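Local coordinates for DUF1116 domain-containing protein (PDB 3CLQ) that is of unknown function but belongs to the AllG family and may therefore be related to a subunit of oxamate carbamoyltransferase, at residues A183-D188 and T356-D361; M344-T349 and L375-L380. All coordinates share one frame; numbering follows the deposited sequence.

In the fold
Both interactions involve the outermost strands of one three-stranded antiparallel sheet: interaction 1 through 356-357, interaction 2 through the chain leading into 348-352. Their centres lie about 22 Å apart and their nearest atoms about 8 Å, so they do not touch. Each is partly buried rather than core. Interaction 1 ties the edge strand to the loop after helix 176-183, beside the second subunit, and mixes a histidine-hydroxyl hydrogen bond with proline packing. Interaction 2 is local, joining the approach to strand 348-352 with the end of helix 371-377 in a place untouched by the partner chain. It buries more surface, 310 against 208 Å², and depends on apolar contacts of two selenomethionines and an isoleucine.

Interaction 1 of 2, residues A183-D188 and T356-D361; sequences ALHMGD and TIPVLD
A type I turn from A183 to M186, closed by M186 N donating to A183 O at 2.6 Å, faces the edge strand 356-357 and the chain that follows, with the CA atoms of L184 and I357 6.6 Å apart. The loop after helix 176-183 thus meets an outer strand of the three-stranded sheet beside the subunit interface, where A325 and P324 of the second subunit pack on H185 and P358. H185 has the largest share of the contact. Its CG lies anti to the carbonyl carbon (chi1 -79°), which sends the far end of the ring to T356. There NE2 and T356 OG1 form a 3.0 Å hydrogen bond, with the hydroxyl at the ring edge, near its plane. The T356 hydroxyl sits between its own backbone N and carbonyl carbon (chi1 58°). Over one ring face comes P358, whose rigid, flat-sided ring can lie close, CG making a CH-pi contact 3.7 Å from the H185 centroid and 27° off the normal. L184 packs against V315 and A319. A hydroxyl can donate or accept a hydrogen bond, so it can pair with either neutral tautomer of the imidazole; this bond and the proline on one face together fix the ring's orientation.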
loop_
_atom_site.group_PDB
_atom_site.type_symbol
_atom_site.label_atom_id
_atom_site.label_comp_id
_atom_site.label_asym_id
_atom_site.label_seq_id
_atom_site.Cartn_x
_atom_site.Cartn_y
_atom_site.Cartn_z
ATOM N N ALA B 183 3.708 3.474 4.522
ATOM C CA ALA B 183 4.316 2.529 3.603
ATOM C C ALA B 183 4.787 1.250 4.341
ATOM O O ALA B 183 4.502 0.133 3.909
ATOM C CB ALA B 183 5.472 3.197 2.849
ATOM N N LEU B 184 5.506 1.419 5.450
ATOM C CA LEU B 184 6.049 0.291 6.180
ATOM C C LEU B 184 4.953 -0.566 6.816
ATOM O O LEU B 184 5.207 -1.663 7.292
ATOM C CB LEU B 184 7.022 0.764 7.261
ATOM C CG LEU B 184 8.493 0.963 6.870
ATOM C CD1 LEU B 184 9.379 -0.236 7.208
ATOM C CD2 LEU B 184 8.599 1.286 5.395
ATOM N N HIS B 185 3.729 -0.074 6.851
ATOM C CA HIS B 185 2.660 -0.928 7.321
ATOM C C HIS B 185 1.986 -1.536 6.115
ATOM O O HIS B 185 1.031 -2.272 6.272
ATOM C CB HIS B 185 1.663 -0.144 8.163
ATOM C CG HIS B 185 2.124 0.096 9.565
ATOM N ND1 HIS B 185 1.277 0.499 10.569
ATOM C CD2 HIS B 185 3.344 -0.029 10.136
ATOM C CE1 HIS B 185 1.954 0.630 11.691
ATOM N NE2 HIS B 185 3.210 0.321 11.456
HETATM N N MSE B 186 2.488 -1.227 4.919
HETATM C CA MSE B 186 1.910 -1.752 3.689
HETATM C C MSE B 186 2.900 -2.598 2.877
HETATM O O MSE B 186 2.817 -2.665 1.643
HETATM C CB MSE B 186 1.395 -0.628 2.816
HETATM C CG MSE B 186 0.253 0.147 3.402
HETATM SE SE MSE B 186 0.046 1.887 2.515
HETATM C CE MSE B 186 -0.620 1.330 0.779
ATOM N N GLY B 187 3.841 -3.243 3.567
ATOM C CA GLY B 187 4.702 -4.217 2.930
ATOM C C GLY B 187 5.866 -3.633 2.144
ATOM O O GLY B 187 6.463 -4.323 1.326
ATOM N N ASP B 188 6.188 -2.366 2.363
ATOM C CA ASP B 188 7.355 -1.769 1.712
ATOM C C ASP B 188 8.449 -1.751 2.714
ATOM O O ASP B 188 8.196 -1.987 3.889
ATOM C CB ASP B 188 7.099 -0.321 1.352
ATOM C CG ASP B 188 6.383 -0.176 0.043
ATOM O OD1 ASP B 188 5.807 -1.205 -0.402
ATOM O OD2 ASP B 188 6.399 0.960 -0.521
ATOM N N THR B 356 7.178 2.024 12.698
ATOM C CA THR B 356 7.195 0.728 13.325
ATOM C C THR B 356 6.938 -0.436 12.351
ATOM O O THR B 356 6.389 -0.238 11.276
ATOM C CB THR B 356 6.151 0.713 14.458
ATOM O OG1 THR B 356 4.868 1.017 13.913
ATOM C CG2 THR B 356 6.487 1.777 15.519
ATOM N N ILE B 357 7.320 -1.652 12.742
ATOM C CA ILE B 357 7.120 -2.841 11.914
ATOM C C ILE B 357 6.097 -3.789 12.507
ATOM O O ILE B 357 6.351 -4.453 13.511
ATOM C CB ILE B 357 8.411 -3.632 11.779
ATOM C CG1 ILE B 357 9.552 -2.737 11.255
ATOM C CG2 ILE B 357 8.194 -4.837 10.878
ATOM C CD1 ILE B 357 10.890 -3.292 11.601
ATOM N N PRO B 358 4.932 -3.890 11.868
ATOM C CA PRO B 358 3.803 -4.634 12.408
ATOM C C PRO B 358 4.154 -6.077 12.796
ATOM O O PRO B 358 3.958 -6.484 13.949
ATOM C CB PRO B 358 2.815 -4.616 11.253
ATOM C CG PRO B 358 3.126 -3.351 10.556
ATOM C CD PRO B 358 4.611 -3.298 10.564
ATOM N N VAL B 359 4.680 -6.845 11.852
ATOM C CA VAL B 359 4.914 -8.255 12.152
ATOM C C VAL B 359 5.816 -8.464 13.391
ATOM O O VAL B 359 5.702 -9.470 14.068
ATOM C CB VAL B 359 5.424 -9.047 10.918
ATOM C CG1 VAL B 359 6.867 -8.722 10.637
ATOM C CG2 VAL B 359 5.201 -10.548 11.123
ATOM N N LEU B 360 6.695 -7.512 13.691
ATOM C CA LEU B 360 7.482 -7.583 14.933
ATOM C C LEU B 360 6.795 -6.836 16.087
ATOM O O LEU B 360 7.422 -6.012 16.768
ATOM C CB LEU B 360 8.879 -7.016 14.707
ATOM C CG LEU B 360 9.987 -7.967 14.228
ATOM C CD1 LEU B 360 9.486 -9.389 13.884
ATOM C CD2 LEU B 360 10.784 -7.366 13.094
ATOM N N ASP B 361 5.501 -7.105 16.275
ATOM C CA ASP B 361 4.718 -6.483 17.341
ATOM C C ASP B 361 4.893 -4.962 17.384
ATOM O O ASP B 361 4.878 -4.362 18.464
ATOM C CB ASP B 361 5.107 -7.068 18.705
ATOM C CG ASP B 361 4.799 -8.559 18.828
ATOM O OD1 ASP B 361 3.802 -9.032 18.216
ATOM O OD2 ASP B 361 5.550 -9.251 19.566
#

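Interaction 2 of 2, residues M344-T349 and L375-L380; sequences MLEITT and LETGML
Above the plane of the E346 carboxylate stands M379 SE, nearest to OE1 at 4.1 Å, while T377 CG2 lies beyond OE1, close to that plane and 4.4 Å from the oxygen. M379 closes an ST turn at the end of helix 371-377: its N donates to T377 OG1 at 2.9 Å, nearly straight (161°), and that hydroxyl is also bonded to K373 O, one helical turn back. Between T377 and M379, G378 leaves the helix with positive phi, where a CB would collide with T377 O, so glycine suits it. The selenomethionine M379 then reaches out, CG anti to the backbone N (chi1 -177°), and bends at its last torsion. Its long, unbranched, apolar chain suits the place by carrying the terminal methyl to the residues leading into strand 348-352: CE meets I347 CG1 at 3.6 Å and, on the selenomethionine M344, CE at 3.7 Å. I347 returns the contact with CD1, 3.4 Å from M379 O, and packs as well on V374, I369 and P381. The facing turn is held from within by M344 O, which accepts both I347 N and T348 OG1, the latter at 3.0 Å from above the carbonyl plane.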
loop_
_atom_site.group_PDB
_atom_site.type_symbol
_atom_site.label_atom_id
_atom_site.label_comp_id
_atom_site.label_asym_id
_atom_site.label_seq_id
_atom_site.Cartn_x
_atom_site.Cartn_y
_atom_site.Cartn_z
HETATM N N MSE B 344 19.505 -6.168 14.060
HETATM C CA MSE B 344 20.022 -4.821 13.817
HETATM C C MSE B 344 20.025 -3.898 15.045
HETATM O O MSE B 344 20.687 -2.864 15.048
HETATM C CB MSE B 344 19.275 -4.151 12.651
HETATM C CG MSE B 344 19.853 -4.352 11.247
HETATM SE SE MSE B 344 21.788 -4.808 11.081
HETATM C CE MSE B 344 21.624 -6.757 10.955
ATOM N N LEU B 345 19.276 -4.282 16.073
ATOM C CA LEU B 345 19.110 -3.508 17.305
ATOM C C LEU B 345 20.374 -3.441 18.161
ATOM O O LEU B 345 20.525 -2.548 18.987
ATOM C CB LEU B 345 18.014 -4.131 18.168
ATOM C CG LEU B 345 16.544 -3.995 17.795
ATOM C CD1 LEU B 345 15.683 -4.882 18.677
ATOM C CD2 LEU B 345 16.099 -2.544 17.916
ATOM N N GLU B 346 21.261 -4.407 17.985
ATOM C CA GLU B 346 22.476 -4.476 18.792
ATOM C C GLU B 346 23.494 -3.516 18.233
ATOM O O GLU B 346 24.463 -3.142 18.896
ATOM C CB GLU B 346 23.037 -5.882 18.767
ATOM C CG GLU B 346 22.031 -6.935 19.164
ATOM C CD GLU B 346 22.555 -8.320 18.895
ATOM O OE1 GLU B 346 23.769 -8.460 18.601
ATOM O OE2 GLU B 346 21.758 -9.278 18.975
ATOM N N ILE B 347 23.221 -3.102 17.007
ATOM C CA ILE B 347 24.053 -2.179 16.271
ATOM C C ILE B 347 23.555 -0.738 16.416
ATOM O O ILE B 347 24.271 0.207 16.091
ATOM C CB ILE B 347 23.986 -2.532 14.786
ATOM C CG1 ILE B 347 25.270 -3.122 14.293
ATOM C CG2 ILE B 347 23.832 -1.307 13.933
ATOM C CD1 ILE B 347 25.232 -3.134 12.769
ATOM N N THR B 348 22.328 -0.566 16.883
ATOM C CA THR B 348 21.686 0.741 16.798
ATOM C C THR B 348 21.389 1.312 18.171
ATOM O O THR B 348 21.408 0.588 19.156
ATOM C CB THR B 348 20.392 0.648 15.985
ATOM O OG1 THR B 348 19.625 -0.484 16.434
ATOM C CG2 THR B 348 20.710 0.487 14.514
ATOM N N THR B 349 21.101 2.604 18.244
ATOM C CA THR B 349 20.996 3.261 19.550
ATOM C C THR B 349 19.643 3.072 20.272
ATOM O O THR B 349 19.621 2.810 21.485
ATOM C CB THR B 349 21.353 4.754 19.458
ATOM O OG1 THR B 349 22.566 4.920 18.701
ATOM C CG2 THR B 349 21.523 5.336 20.848
ATOM N N LEU B 375 31.738 -2.642 16.250
ATOM C CA LEU B 375 33.043 -3.186 16.551
ATOM C C LEU B 375 33.033 -4.268 17.616
ATOM O O LEU B 375 33.739 -5.277 17.497
ATOM C CB LEU B 375 33.981 -2.061 16.983
ATOM C CG LEU B 375 35.243 -1.772 16.165
ATOM C CD1 LEU B 375 35.048 -2.044 14.671
ATOM C CD2 LEU B 375 35.683 -0.336 16.407
ATOM N N GLU B 376 32.269 -4.067 18.680
ATOM C CA GLU B 376 32.375 -5.011 19.780
ATOM C C GLU B 376 31.566 -6.292 19.508
ATOM O O GLU B 376 31.924 -7.365 19.947
ATOM C CB GLU B 376 32.067 -4.343 21.130
ATOM C CG GLU B 376 30.618 -4.415 21.590
ATOM C CD GLU B 376 30.357 -5.495 22.673
ATOM O OE1 GLU B 376 31.264 -5.798 23.497
ATOM O OE2 GLU B 376 29.215 -6.022 22.701
ATOM N N THR B 377 30.501 -6.176 18.739
ATOM C CA THR B 377 29.692 -7.330 18.390
ATOM C C THR B 377 30.351 -8.116 17.275
ATOM O O THR B 377 30.205 -9.338 17.187
ATOM C CB THR B 377 28.344 -6.879 17.836
ATOM O OG1 THR B 377 28.576 -6.019 16.713
ATOM C CG2 THR B 377 27.548 -6.131 18.891
ATOM N N GLY B 378 31.054 -7.390 16.408
ATOM C CA GLY B 378 31.551 -7.942 15.156
ATOM C C GLY B 378 30.519 -7.910 14.036
ATOM O O GLY B 378 30.828 -8.235 12.896
HETATM N N MSE B 379 29.297 -7.505 14.357
HETATM C CA MSE B 379 28.188 -7.555 13.414
HETATM C C MSE B 379 28.077 -6.299 12.543
HETATM O O MSE B 379 27.975 -5.180 13.062
HETATM C CB MSE B 379 26.902 -7.747 14.202
HETATM C CG MSE B 379 25.680 -7.890 13.380
HETATM SE SE MSE B 379 24.106 -7.929 14.558
HETATM C CE MSE B 379 23.354 -6.204 14.133
ATOM N N LEU B 380 28.081 -6.475 11.222
ATOM C CA LEU B 380 27.967 -5.327 10.301
ATOM C C LEU B 380 26.532 -4.995 9.879
ATOM O O LEU B 380 25.663 -5.874 9.841
ATOM C CB LEU B 380 28.802 -5.566 9.042
ATOM C CG LEU B 380 30.311 -5.272 9.000
ATOM C CD1 LEU B 380 30.976 -5.341 10.381
ATOM C CD2 LEU B 380 31.006 -6.216 8.006
#